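Local coordinates for hemolysin activator protein CdiB (Acinetobacter baumannii ACICU, PDB 6WIL), which probably transports its partner CdiA toxin across the outer membrane for contact-dependent growth inhibition, as an Omp85-superfamily two-partner secretion (TpsB) transporter, at residues A[187-192]-A[205-210]; A[145-150]-A[209-214]; A[304-309]-A[344-349]. All blocks are in the same frame, centred on the assembly; numbering follows the deposited sequence.

Contact 1: A[187-192]-A[205-210]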
ATOM      1  N   VAL A 187      -4.937   6.040  18.284  1.00 31.68           N
ATOM      2  CA  VAL A 187      -6.315   6.515  18.240  1.00 47.14           C
ATOM      3  C   VAL A 187      -7.239   5.494  18.888  1.00 38.83           C
ATOM      4  O   VAL A 187      -7.087   4.283  18.687  1.00 38.94           O
ATOM      5  CB  VAL A 187      -6.762   6.808  16.792  1.00 37.20           C
ATOM      6  CG1 VAL A 187      -8.205   7.285  16.762  1.00 36.74           C
ATOM      7  CG2 VAL A 187      -5.850   7.838  16.159  1.00 27.64           C
ATOM      8  N   ASP A 188      -8.192   5.988  19.675  1.00 57.57           N
ATOM      9  CA  ASP A 188      -9.321   5.206  20.162  1.00 43.31           C
ATOM     10  C   ASP A 188     -10.590   5.919  19.720  1.00 44.45           C
ATOM     11  O   ASP A 188     -10.772   7.106  20.011  1.00 49.50           O
ATOM     12  CB  ASP A 188      -9.271   5.047  21.686  1.00 50.28           C
ATOM     13  CG  ASP A 188     -10.244   3.992  22.202  1.00 80.56           C
ATOM     14  OD1 ASP A 188     -11.475   4.180  22.067  1.00 66.23           O
ATOM     15  OD2 ASP A 188      -9.772   2.967  22.738  1.00 86.26           O
HETATM   16  N   MSE A 189     -11.450   5.209  18.999  1.00 49.48           N
HETATM   17  CA  MSE A 189     -12.654   5.810  18.441  1.00 48.09           C
HETATM   18  C   MSE A 189     -13.892   5.068  18.946  1.00 66.24           C
HETATM   19  O   MSE A 189     -13.971   3.841  18.868  1.00 62.90           O
HETATM   20  CB  MSE A 189     -12.590   5.799  16.904  1.00 49.05           C
HETATM   21  CG  MSE A 189     -13.638   6.663  16.197  1.00 62.23           C
HETATM   22 SE   MSE A 189     -13.568   6.619  14.222  0.63 62.17          SE
HETATM   23  CE  MSE A 189     -12.212   7.995  13.897  1.00 47.59           C
ATOM     24  N   GLN A 190     -14.849   5.823  19.484  1.00 65.26           N
ATOM     25  CA  GLN A 190     -16.107   5.275  19.968  1.00 55.71           C
ATOM     26  C   GLN A 190     -17.264   6.124  19.467  1.00 48.91           C
ATOM     27  O   GLN A 190     -17.144   7.342  19.313  1.00 51.58           O
ATOM     28  CB  GLN A 190     -16.144   5.208  21.501  1.00 57.71           C
ATOM     29  CG  GLN A 190     -15.407   4.016  22.083  1.00 78.42           C
ATOM     30  CD  GLN A 190     -15.140   4.165  23.569  1.00 98.25           C
ATOM     31  OE1 GLN A 190     -15.150   5.273  24.106  1.00 98.93           O
ATOM     32  NE2 GLN A 190     -14.896   3.046  24.241  1.00 99.45           N
ATOM     33  N   ILE A 191     -18.387   5.460  19.203  1.00 61.55           N
ATOM     34  CA  ILE A 191     -19.637   6.109  18.826  1.00 51.74           C
ATOM     35  C   ILE A 191     -20.597   5.998  20.001  1.00 59.92           C
ATOM     36  O   ILE A 191     -20.790   4.906  20.550  1.00 64.26           O
ATOM     37  CB  ILE A 191     -20.244   5.480  17.561  1.00 66.80           C
ATOM     38  CG1 ILE A 191     -19.494   5.943  16.309  1.00 63.06           C
ATOM     39  CG2 ILE A 191     -21.733   5.799  17.464  1.00 55.49           C
ATOM     40  CD1 ILE A 191     -19.865   7.339  15.854  1.00 64.86           C
ATOM     41  N   THR A 192     -21.188   7.123  20.392  1.00 51.66           N
ATOM     42  CA  THR A 192     -22.159   7.180  21.472  1.00 54.75           C
ATOM     43  C   THR A 192     -23.333   8.047  21.042  1.00 57.30           C
ATOM     44  O   THR A 192     -23.171   8.950  20.212  1.00 47.49           O
ATOM     45  CB  THR A 192     -21.559   7.753  22.769  1.00 52.32           C
ATOM     46  OG1 THR A 192     -21.090   9.087  22.533  1.00 53.24           O
ATOM     47  CG2 THR A 192     -20.408   6.890  23.269  1.00 65.27           C
ATOM     48  N   SER A 205     -25.314  11.390  16.955  1.00 43.93           N
ATOM     49  CA  SER A 205     -24.252  10.604  17.560  1.00 49.17           C
ATOM     50  C   SER A 205     -23.086  11.517  17.909  1.00 46.39           C
ATOM     51  O   SER A 205     -22.882  12.562  17.290  1.00 42.14           O
ATOM     52  CB  SER A 205     -23.775   9.477  16.613  1.00 63.93           C
ATOM     53  OG  SER A 205     -24.776   8.481  16.359  1.00 57.83           O
ATOM     54  N   ASP A 206     -22.305  11.100  18.900  1.00 45.45           N
ATOM     55  CA  ASP A 206     -21.080  11.791  19.275  1.00 51.47           C
ATOM     56  C   ASP A 206     -19.901  10.872  19.014  1.00 57.07           C
ATOM     57  O   ASP A 206     -19.932   9.693  19.383  1.00 44.97           O
ATOM     58  CB  ASP A 206     -21.108  12.235  20.738  1.00 51.94           C
ATOM     59  CG  ASP A 206     -21.870  13.524  20.930  1.00 59.83           C
ATOM     60  OD1 ASP A 206     -21.998  14.286  19.945  1.00 62.77           O
ATOM     61  OD2 ASP A 206     -22.344  13.778  22.056  1.00 63.80           O
ATOM     62  N   LEU A 207     -18.882  11.414  18.352  1.00 54.02           N
ATOM     63  CA  LEU A 207     -17.663  10.690  18.014  1.00 42.19           C
ATOM     64  C   LEU A 207     -16.632  10.978  19.099  1.00 43.79           C
ATOM     65  O   LEU A 207     -16.028  12.054  19.129  1.00 48.41           O
ATOM     66  CB  LEU A 207     -17.161  11.107  16.637  1.00 43.33           C
ATOM     67  CG  LEU A 207     -16.009  10.265  16.091  1.00 47.36           C
ATOM     68  CD1 LEU A 207     -16.454   8.826  15.950  1.00 50.32           C
ATOM     69  CD2 LEU A 207     -15.505  10.809  14.764  1.00 44.33           C
ATOM     70  N   ILE A 208     -16.422  10.005  19.980  1.00 53.02           N
ATOM     71  CA  ILE A 208     -15.499  10.145  21.100  1.00 41.77           C
ATOM     72  C   ILE A 208     -14.123   9.658  20.663  1.00 46.28           C
ATOM     73  O   ILE A 208     -13.942   8.472  20.363  1.00 48.64           O
ATOM     74  CB  ILE A 208     -15.994   9.363  22.325  1.00 58.51           C
ATOM     75  CG1 ILE A 208     -17.466   9.680  22.600  1.00 56.46           C
ATOM     76  CG2 ILE A 208     -15.140   9.682  23.545  1.00 52.69           C
ATOM     77  CD1 ILE A 208     -17.756  11.159  22.731  1.00 50.26           C
ATOM     78  N   LEU A 209     -13.150  10.568  20.641  1.00 48.05           N
ATOM     79  CA  LEU A 209     -11.788  10.269  20.219  1.00 37.41           C
ATOM     80  C   LEU A 209     -10.829  10.425  21.392  1.00 41.11           C
ATOM     81  O   LEU A 209     -10.816  11.468  22.052  1.00 50.58           O
ATOM     82  CB  LEU A 209     -11.359  11.188  19.072  1.00 47.98           C
ATOM     83  CG  LEU A 209     -11.969  10.921  17.697  1.00 36.98           C
ATOM     84  CD1 LEU A 209     -11.592  12.023  16.721  1.00 29.94           C
ATOM     85  CD2 LEU A 209     -11.502   9.576  17.187  1.00 40.44           C
ATOM     86  N   LYS A 210     -10.028   9.392  21.644  1.00 35.50           N
ATOM     87  CA  LYS A 210      -8.926   9.446  22.601  1.00 38.30           C
ATOM     88  C   LYS A 210      -7.619   9.318  21.824  1.00 55.04           C
ATOM     89  O   LYS A 210      -7.354   8.276  21.213  1.00 47.24           O
ATOM     90  CB  LYS A 210      -9.051   8.349  23.657  1.00 47.42           C
ATOM     91  CG  LYS A 210      -9.932   8.718  24.841  1.00 57.10           C
ATOM     92  CD  LYS A 210      -9.796   7.706  25.969  1.00 69.00           C
ATOM     93  CE  LYS A 210     -10.764   6.551  25.804  1.00 66.40           C
ATOM     94  NZ  LYS A 210     -12.163   6.978  26.076  1.00 81.29           N
TER
HETATM   95  O   HOH W   1     -12.917   6.978  22.688  1.00 62.60           O
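M189 lies beside L209, pointing the same way, and slants across L207. Its CG is anti to the backbone N (chi1 -167°) and sits 3.6 Å from CD1 of L207. A bend at chi3 (-85°) puts CE 3.7 Å from CD2 of L209. The same L207 CD1 also meets CD1 of I191, at 3.7 Å, and V187 CG1 reaches L209 CD2 further along. Helix 171-181 meets this apolar face through L174 and L178, which touch M189.

The other face, with D188, Q190, T192, D206 and K210, is mostly polar; I208 is its aliphatic member. K210 starts beside D188, CB to CB 3.9 Å, then bends at chi3 and chi4. Its NZ stops 4.0 Å from OE1 of Q190. A water bonds to Q190 OE1 and, at 2.9 Å, to the I208 carbonyl O; its bond from K210 NZ is weak. T192 OG1 makes a weak bond to D206 O.

Three hydrogen-bonded pairs, D188-K210, Q190-I208 and T192-D206, join the antiparallel backbones. The bond from D206 N to T192 O is 2.7 Å. The chemistry implies a two-faced hairpin of the second POTRA domain: apolar contacts toward the helix, and mostly polar groups joined partly through water on the other side.

Contact 2: A[145-150]-A[209-214]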
ATOM      1  N   ILE A 145     -17.783  16.058  17.367  1.00 50.25           N
ATOM      2  CA  ILE A 145     -16.539  15.311  17.506  1.00 41.07           C
ATOM      3  C   ILE A 145     -15.915  15.729  18.830  1.00 44.01           C
ATOM      4  O   ILE A 145     -15.648  16.914  19.052  1.00 46.05           O
ATOM      5  CB  ILE A 145     -15.591  15.566  16.324  1.00 52.96           C
ATOM      6  CG1 ILE A 145     -16.199  14.997  15.041  1.00 47.57           C
ATOM      7  CG2 ILE A 145     -14.219  14.952  16.588  1.00 48.67           C
ATOM      8  CD1 ILE A 145     -16.064  15.905  13.844  1.00 57.71           C
ATOM      9  N   VAL A 146     -15.724  14.769  19.729  1.00 41.85           N
ATOM     10  CA  VAL A 146     -15.261  15.040  21.084  1.00 32.85           C
ATOM     11  C   VAL A 146     -13.852  14.488  21.227  1.00 41.63           C
ATOM     12  O   VAL A 146     -13.636  13.275  21.117  1.00 52.26           O
ATOM     13  CB  VAL A 146     -16.200  14.436  22.142  1.00 47.21           C
ATOM     14  CG1 VAL A 146     -15.587  14.559  23.534  1.00 32.76           C
ATOM     15  CG2 VAL A 146     -17.561  15.119  22.099  1.00 39.13           C
ATOM     16  N   ILE A 147     -12.895  15.378  21.478  1.00 41.51           N
ATOM     17  CA  ILE A 147     -11.507  14.983  21.716  1.00 41.77           C
ATOM     18  C   ILE A 147     -11.360  14.856  23.230  1.00 53.02           C
ATOM     19  O   ILE A 147     -10.988  15.801  23.926  1.00 43.72           O
ATOM     20  CB  ILE A 147     -10.515  15.973  21.113  1.00 38.78           C
ATOM     21  CG1 ILE A 147     -10.936  16.357  19.692  1.00 46.69           C
ATOM     22  CG2 ILE A 147      -9.115  15.376  21.104  1.00 37.69           C
ATOM     23  CD1 ILE A 147     -11.029  15.181  18.733  1.00 36.89           C
ATOM     24  N   GLN A 148     -11.665  13.664  23.746  1.00 48.81           N
ATOM     25  CA  GLN A 148     -11.578  13.440  25.184  1.00 39.88           C
ATOM     26  C   GLN A 148     -10.141  13.535  25.679  1.00 50.05           C
ATOM     27  O   GLN A 148      -9.905  13.873  26.846  1.00 46.02           O
ATOM     28  CB  GLN A 148     -12.178  12.077  25.537  1.00 38.80           C
ATOM     29  CG  GLN A 148     -12.164  11.743  27.022  1.00 55.96           C
ATOM     30  CD  GLN A 148     -12.784  10.393  27.322  1.00 72.05           C
ATOM     31  OE1 GLN A 148     -12.182   9.558  28.000  1.00 74.76           O
ATOM     32  NE2 GLN A 148     -13.997  10.174  26.824  1.00 49.73           N
ATOM     33  N   GLU A 149      -9.171  13.270  24.807  1.00 46.77           N
ATOM     34  CA  GLU A 149      -7.781  13.181  25.220  1.00 49.74           C
ATOM     35  C   GLU A 149      -6.883  13.432  24.014  1.00 53.42           C
ATOM     36  O   GLU A 149      -7.156  12.938  22.917  1.00 44.02           O
ATOM     37  CB  GLU A 149      -7.501  11.808  25.837  1.00 45.63           C
ATOM     38  CG  GLU A 149      -6.074  11.568  26.266  1.00 60.03           C
ATOM     39  CD  GLU A 149      -5.884  10.173  26.824  1.00 66.34           C
ATOM     40  OE1 GLU A 149      -6.860   9.617  27.373  1.00 74.53           O
ATOM     41  OE2 GLU A 149      -4.767   9.629  26.703  1.00 71.73           O
ATOM     42  N   GLY A 150      -5.827  14.203  24.224  1.00 47.81           N
ATOM     43  CA  GLY A 150      -4.863  14.501  23.184  1.00 34.14           C
ATOM     44  C   GLY A 150      -5.136  15.831  22.506  1.00 35.66           C
ATOM     45  O   GLY A 150      -6.270  16.319  22.458  1.00 43.70           O
ATOM     46  N   LEU A 209     -13.150  10.568  20.641  1.00 48.05           N
ATOM     47  CA  LEU A 209     -11.788  10.269  20.219  1.00 37.41           C
ATOM     48  C   LEU A 209     -10.829  10.425  21.392  1.00 41.11           C
ATOM     49  O   LEU A 209     -10.816  11.468  22.052  1.00 50.58           O
ATOM     50  CB  LEU A 209     -11.359  11.188  19.072  1.00 47.98           C
ATOM     51  CG  LEU A 209     -11.969  10.921  17.697  1.00 36.98           C
ATOM     52  CD1 LEU A 209     -11.592  12.023  16.721  1.00 29.94           C
ATOM     53  CD2 LEU A 209     -11.502   9.576  17.187  1.00 40.44           C
ATOM     54  N   LYS A 210     -10.028   9.392  21.644  1.00 35.50           N
ATOM     55  CA  LYS A 210      -8.926   9.446  22.601  1.00 38.30           C
ATOM     56  C   LYS A 210      -7.619   9.318  21.824  1.00 55.04           C
ATOM     57  O   LYS A 210      -7.354   8.276  21.213  1.00 47.24           O
ATOM     58  CB  LYS A 210      -9.051   8.349  23.657  1.00 47.42           C
ATOM     59  CG  LYS A 210      -9.932   8.718  24.841  1.00 57.10           C
ATOM     60  CD  LYS A 210      -9.796   7.706  25.969  1.00 69.00           C
ATOM     61  CE  LYS A 210     -10.764   6.551  25.804  1.00 66.40           C
ATOM     62  NZ  LYS A 210     -12.163   6.978  26.076  1.00 81.29           N
ATOM     63  N   LEU A 211      -6.806  10.373  21.848  1.00 46.93           N
ATOM     64  CA  LEU A 211      -5.594  10.455  21.044  1.00 40.57           C
ATOM     65  C   LEU A 211      -4.361  10.533  21.936  1.00 48.53           C
ATOM     66  O   LEU A 211      -4.385  11.157  23.003  1.00 43.13           O
ATOM     67  CB  LEU A 211      -5.631  11.672  20.109  1.00 28.32           C
ATOM     68  CG  LEU A 211      -6.837  11.824  19.176  1.00 45.29           C
ATOM     69  CD1 LEU A 211      -6.748  13.124  18.392  1.00 37.36           C
ATOM     70  CD2 LEU A 211      -6.965  10.635  18.228  1.00 35.29           C
ATOM     71  N   GLN A 212      -3.283   9.898  21.482  1.00 37.41           N
ATOM     72  CA  GLN A 212      -1.985   9.957  22.140  1.00 38.52           C
ATOM     73  C   GLN A 212      -0.927  10.093  21.059  1.00 40.92           C
ATOM     74  O   GLN A 212      -0.763   9.189  20.234  1.00 37.99           O
ATOM     75  CB  GLN A 212      -1.738   8.708  22.991  1.00 52.30           C
ATOM     76  CG  GLN A 212      -0.283   8.453  23.326  1.00 58.49           C
ATOM     77  CD  GLN A 212      -0.086   7.144  24.061  1.00 80.10           C
ATOM     78  OE1 GLN A 212      -0.562   6.975  25.184  1.00 84.57           O
ATOM     79  NE2 GLN A 212       0.605   6.204  23.426  1.00 79.16           N
ATOM     80  N   ALA A 213      -0.220  11.221  21.056  1.00 43.79           N
ATOM     81  CA  ALA A 213       0.736  11.501  19.994  1.00 40.84           C
ATOM     82  C   ALA A 213       1.838  10.448  19.957  1.00 35.47           C
ATOM     83  O   ALA A 213       2.312   9.982  20.996  1.00 40.61           O
ATOM     84  CB  ALA A 213       1.341  12.892  20.183  1.00 29.74           C
ATOM     85  N   LEU A 214       2.226  10.060  18.746  1.00 33.09           N
ATOM     86  CA  LEU A 214       3.334   9.138  18.557  1.00 43.80           C
ATOM     87  C   LEU A 214       4.660   9.883  18.672  1.00 36.29           C
ATOM     88  O   LEU A 214       4.727  11.106  18.517  1.00 37.95           O
ATOM     89  CB  LEU A 214       3.236   8.446  17.197  1.00 38.04           C
ATOM     90  CG  LEU A 214       1.953   7.661  16.911  1.00 39.97           C
ATOM     91  CD1 LEU A 214       1.913   7.199  15.461  1.00 38.01           C
ATOM     92  CD2 LEU A 214       1.831   6.475  17.857  1.00 34.56           C
TER
HETATM   93  O   HOH W   2      -2.604  11.704  25.416  1.00 51.60           O
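V146 and L209 begin the backbone pairing of two parallel strands. L209 N donates to V146 O at 2.8 Å. Q148 N then donates to L209 O at 2.9 Å with a more bent N-H angle of 131°. L211 N donates to E149 O. The pairing shifts by one residue between I147-L209 and E149-K210, which is a beta bulge. Beyond it, G150, which has no side chain, brings its CA 3.4 Å from L211 O in a CA-H...O contact.

The apolar contacts lie on the face of I145, I147 and L209. L209 CD1 is met by I145 CG2 at 3.9 Å and by I147 CD1 at 3.8 Å. Both isoleucines lie side by side with L209. I147 CG2 approaches L211 CD1 more loosely. F163 touches I145, and I152 touches both I147 and L211.

Most polar side-chain contacts involve K210. The Q148 chain is extended, with CG anti to the backbone N (chi1 -179°), and runs beside K210. K210 NZ donates to Q148 OE1 at 3.2 Å from above the amide plane. E149 slants across K210, and its OE1 lies near K210 CD rather than the ammonium. Separately, a water donates to both E149 OE2 and L211 O.

Strand 204-213 also pairs with 185-193, on its other edge. The arrangement is a parallel strand pair with a bulge. Strand 204-213 lies between 132-149 and 185-193, the part of the mixed sheet that forms the second POTRA domain.

Contact 3: A[304-309]-A[344-349]. With SO4 (sulfate ion), chain C.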
ATOM      1  N   TYR A 304      48.212   6.170 -13.671  1.00121.49           N
ATOM      2  CA  TYR A 304      47.199   6.885 -14.441  1.00118.37           C
ATOM      3  C   TYR A 304      45.851   6.678 -13.760  1.00105.26           C
ATOM      4  O   TYR A 304      45.217   5.628 -13.952  1.00 90.23           O
ATOM      5  CB  TYR A 304      47.165   6.366 -15.883  1.00114.15           C
ATOM      6  CG  TYR A 304      46.791   7.390 -16.937  1.00115.39           C
ATOM      7  CD1 TYR A 304      47.549   8.540 -17.116  1.00111.40           C
ATOM      8  CD2 TYR A 304      45.698   7.189 -17.774  1.00102.07           C
ATOM      9  CE1 TYR A 304      47.221   9.474 -18.084  1.00107.10           C
ATOM     10  CE2 TYR A 304      45.361   8.119 -18.750  1.00101.03           C
ATOM     11  CZ  TYR A 304      46.128   9.259 -18.899  1.00102.60           C
ATOM     12  OH  TYR A 304      45.805  10.190 -19.861  1.00 94.22           O
ATOM     13  N   PRO A 305      45.381   7.619 -12.939  1.00 89.69           N
ATOM     14  CA  PRO A 305      44.119   7.407 -12.212  1.00 89.75           C
ATOM     15  C   PRO A 305      42.917   7.613 -13.123  1.00 69.87           C
ATOM     16  O   PRO A 305      42.770   8.662 -13.753  1.00 70.03           O
ATOM     17  CB  PRO A 305      44.161   8.462 -11.097  1.00 84.71           C
ATOM     18  CG  PRO A 305      45.561   9.016 -11.109  1.00 91.17           C
ATOM     19  CD  PRO A 305      46.055   8.853 -12.510  1.00 91.39           C
ATOM     20  N   VAL A 306      42.047   6.609 -13.175  1.00 67.52           N
ATOM     21  CA  VAL A 306      40.861   6.625 -14.026  1.00 71.78           C
ATOM     22  C   VAL A 306      39.650   6.484 -13.113  1.00 63.21           C
ATOM     23  O   VAL A 306      39.333   5.382 -12.648  1.00 70.22           O
ATOM     24  CB  VAL A 306      40.895   5.522 -15.086  1.00 60.60           C
ATOM     25  CG1 VAL A 306      39.582   5.479 -15.852  1.00 66.38           C
ATOM     26  CG2 VAL A 306      42.061   5.746 -16.032  1.00 64.89           C
ATOM     27  N   ILE A 307      38.965   7.595 -12.855  1.00 60.00           N
ATOM     28  CA  ILE A 307      37.817   7.629 -11.956  1.00 59.03           C
ATOM     29  C   ILE A 307      36.591   8.052 -12.752  1.00 47.91           C
ATOM     30  O   ILE A 307      36.575   9.136 -13.349  1.00 60.18           O
ATOM     31  CB  ILE A 307      38.044   8.580 -10.771  1.00 63.55           C
ATOM     32  CG1 ILE A 307      39.340   8.227 -10.038  1.00 68.46           C
ATOM     33  CG2 ILE A 307      36.851   8.539  -9.827  1.00 53.91           C
ATOM     34  CD1 ILE A 307      39.396   6.797  -9.549  1.00 66.77           C
ATOM     35  N   TYR A 308      35.571   7.201 -12.760  1.00 45.21           N
ATOM     36  CA  TYR A 308      34.261   7.548 -13.295  1.00 54.32           C
ATOM     37  C   TYR A 308      33.353   7.957 -12.144  1.00 60.29           C
ATOM     38  O   TYR A 308      33.192   7.203 -11.178  1.00 53.32           O
ATOM     39  CB  TYR A 308      33.642   6.375 -14.053  1.00 47.74           C
ATOM     40  CG  TYR A 308      34.373   5.979 -15.313  1.00 45.65           C
ATOM     41  CD1 TYR A 308      34.067   6.573 -16.531  1.00 51.94           C
ATOM     42  CD2 TYR A 308      35.352   4.996 -15.290  1.00 61.14           C
ATOM     43  CE1 TYR A 308      34.726   6.207 -17.691  1.00 64.80           C
ATOM     44  CE2 TYR A 308      36.019   4.624 -16.444  1.00 65.93           C
ATOM     45  CZ  TYR A 308      35.701   5.233 -17.640  1.00 69.08           C
ATOM     46  OH  TYR A 308      36.364   4.865 -18.788  1.00 67.04           O
ATOM     47  N   HIS A 309      32.766   9.146 -12.245  1.00 49.92           N
ATOM     48  CA  HIS A 309      31.887   9.663 -11.208  1.00 52.24           C
ATOM     49  C   HIS A 309      30.756  10.453 -11.849  1.00 58.85           C
ATOM     50  O   HIS A 309      30.908  11.005 -12.941  1.00 52.57           O
ATOM     51  CB  HIS A 309      32.651  10.544 -10.206  1.00 36.78           C
ATOM     52  CG  HIS A 309      33.339  11.721 -10.827  1.00 52.09           C
ATOM     53  ND1 HIS A 309      32.971  13.023 -10.565  1.00 51.41           N
ATOM     54  CD2 HIS A 309      34.380  11.792 -11.691  1.00 55.09           C
ATOM     55  CE1 HIS A 309      33.753  13.845 -11.240  1.00 48.34           C
ATOM     56  NE2 HIS A 309      34.616  13.124 -11.933  1.00 64.62           N
ATOM     57  N   SER A 344      27.379  12.228 -16.203  1.00 42.05           N
ATOM     58  CA  SER A 344      28.521  11.376 -15.904  1.00 50.88           C
ATOM     59  C   SER A 344      29.823  12.106 -16.213  1.00 50.51           C
ATOM     60  O   SER A 344      29.868  13.024 -17.037  1.00 50.70           O
ATOM     61  CB  SER A 344      28.457  10.067 -16.701  1.00 58.54           C
ATOM     62  OG  SER A 344      27.213   9.415 -16.512  1.00 55.03           O
ATOM     63  N   PHE A 345      30.895  11.682 -15.545  1.00 47.55           N
ATOM     64  CA  PHE A 345      32.197  12.318 -15.692  1.00 40.93           C
ATOM     65  C   PHE A 345      33.286  11.261 -15.796  1.00 49.08           C
ATOM     66  O   PHE A 345      33.135  10.127 -15.336  1.00 47.12           O
ATOM     67  CB  PHE A 345      32.525  13.250 -14.514  1.00 52.01           C
ATOM     68  CG  PHE A 345      31.589  14.415 -14.374  1.00 54.78           C
ATOM     69  CD1 PHE A 345      30.374  14.272 -13.722  1.00 50.88           C
ATOM     70  CD2 PHE A 345      31.934  15.659 -14.876  1.00 48.19           C
ATOM     71  CE1 PHE A 345      29.515  15.345 -13.587  1.00 51.50           C
ATOM     72  CE2 PHE A 345      31.081  16.736 -14.742  1.00 52.35           C
ATOM     73  CZ  PHE A 345      29.868  16.579 -14.096  1.00 54.34           C
ATOM     74  N   LEU A 346      34.399  11.658 -16.407  1.00 49.38           N
ATOM     75  CA  LEU A 346      35.631  10.876 -16.398  1.00 54.71           C
ATOM     76  C   LEU A 346      36.763  11.815 -16.006  1.00 49.77           C
ATOM     77  O   LEU A 346      37.117  12.716 -16.773  1.00 51.53           O
ATOM     78  CB  LEU A 346      35.893  10.221 -17.753  1.00 45.28           C
ATOM     79  CG  LEU A 346      37.141   9.339 -17.822  1.00 60.31           C
ATOM     80  CD1 LEU A 346      37.231   8.434 -16.602  1.00 51.01           C
ATOM     81  CD2 LEU A 346      37.133   8.509 -19.098  1.00 54.29           C
ATOM     82  N   ASN A 347      37.316  11.607 -14.810  1.00 46.37           N
ATOM     83  CA  ASN A 347      38.365  12.461 -14.253  1.00 47.84           C
ATOM     84  C   ASN A 347      37.993  13.937 -14.378  1.00 57.28           C
ATOM     85  O   ASN A 347      38.763  14.761 -14.875  1.00 70.46           O
ATOM     86  CB  ASN A 347      39.717  12.180 -14.913  1.00 53.26           C
ATOM     87  CG  ASN A 347      40.247  10.794 -14.596  1.00 61.05           C
ATOM     88  OD1 ASN A 347      39.690  10.075 -13.766  1.00 65.95           O
ATOM     89  ND2 ASN A 347      41.339  10.418 -15.251  1.00 53.60           N
ATOM     90  N   ASP A 348      36.777  14.258 -13.935  1.00 54.57           N
ATOM     91  CA  ASP A 348      36.243  15.616 -13.901  1.00 59.81           C
ATOM     92  C   ASP A 348      36.004  16.198 -15.292  1.00 52.46           C
ATOM     93  O   ASP A 348      35.861  17.416 -15.438  1.00 57.14           O
ATOM     94  CB  ASP A 348      37.150  16.551 -13.086  1.00 67.86           C
ATOM     95  CG  ASP A 348      37.626  15.917 -11.788  1.00 78.33           C
ATOM     96  OD1 ASP A 348      36.851  15.151 -11.176  1.00 78.44           O
ATOM     97  OD2 ASP A 348      38.780  16.177 -11.386  1.00 75.96           O
ATOM     98  N   ILE A 349      35.951  15.361 -16.324  1.00 47.64           N
ATOM     99  CA  ILE A 349      35.554  15.777 -17.665  1.00 54.21           C
ATOM    100  C   ILE A 349      34.194  15.159 -17.961  1.00 54.00           C
ATOM    101  O   ILE A 349      34.022  13.939 -17.846  1.00 38.27           O
ATOM    102  CB  ILE A 349      36.589  15.370 -18.727  1.00 55.43           C
ATOM    103  CG1 ILE A 349      37.982  15.887 -18.358  1.00 52.50           C
ATOM    104  CG2 ILE A 349      36.180  15.913 -20.086  1.00 52.54           C
ATOM    105  CD1 ILE A 349      38.154  17.386 -18.534  1.00 42.55           C
TER
HETATM  106  S   SO4 C 602      42.963  13.403 -16.514  0.80108.31           S
HETATM  107  O1  SO4 C 602      42.441  12.251 -17.244  0.80 79.46           O
HETATM  108  O2  SO4 C 602      44.023  14.037 -17.296  0.80 92.43           O
HETATM  109  O3  SO4 C 602      43.499  12.956 -15.231  0.80 85.83           O
HETATM  110  O4  SO4 C 602      41.888  14.366 -16.288  0.80 85.07           O
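Y308 and L346 lie side by side and point the same way, with L346 CD1 over the centre of one ring face, 3.6 Å from the centroid. This is a CH-pi contact. L346 CD2 is 3.7 Å from Y308 OH, and V306 CG1, two residues before Y308, slants across to L346 CD1.

On the other face of the sheet, H309 crosses F345 obliquely. CG of H309 lies between its own N and carbonyl carbon (chi1 58°), and the imidazole extends over F345 CB. That carbon is 3.5 Å from the imidazole centroid, offset toward the rim. The two rings are near parallel but slid apart, with centroids 5.1 Å apart, so they barely overlap. D348 N donates to H309 NE2 in the plane of the imidazole, at 3.2 Å. The D348 carboxylate stands steeply against the imidazole, their planes 79° apart.

N347 crosses I307 at about a right angle and uses both ends of its amide. OD1 accepts from I307 N at 2.7 Å, in a nearly straight bond. ND2 donates to P305 O at 2.7 Å and to O1 of a sulfate, probably from the crystallisation liquor. The backbone N of N347 bonds to I307 O. N347 thus continues the strand pairing through its side chain past the end of strand 329-346.

L346 to I349 form a type I' turn, leading into strand 349-371. The open end of hairpin 308-326/329-346 meets this turn, which begins the next hairpin, at the rim of the barrel, as in the 16-stranded barrels of the Omp85 superfamily.

In the fold
Contacts 1 and 2 are neighbours, with centres 9 Å apart. They share L209 and K210 and hold the two edges of strand 204-213, antiparallel to 185-193 and parallel to 132-149. Both are partly buried. L207 O and V146 N, probably hydrogen-bonded, link them directly, and I208 packs on V146 and Q148. Contact 3 lies about 57 Å from contact 2, centre to centre, and belongs to the barrel. It is a surface contact. Its side-chain chemistry is mainly CH-pi contacts on Y308 and H309 and the N347 amide. Contacts 1 and 2, in the POTRA sheet, set aliphatic packing on one face against mostly polar groups on the other.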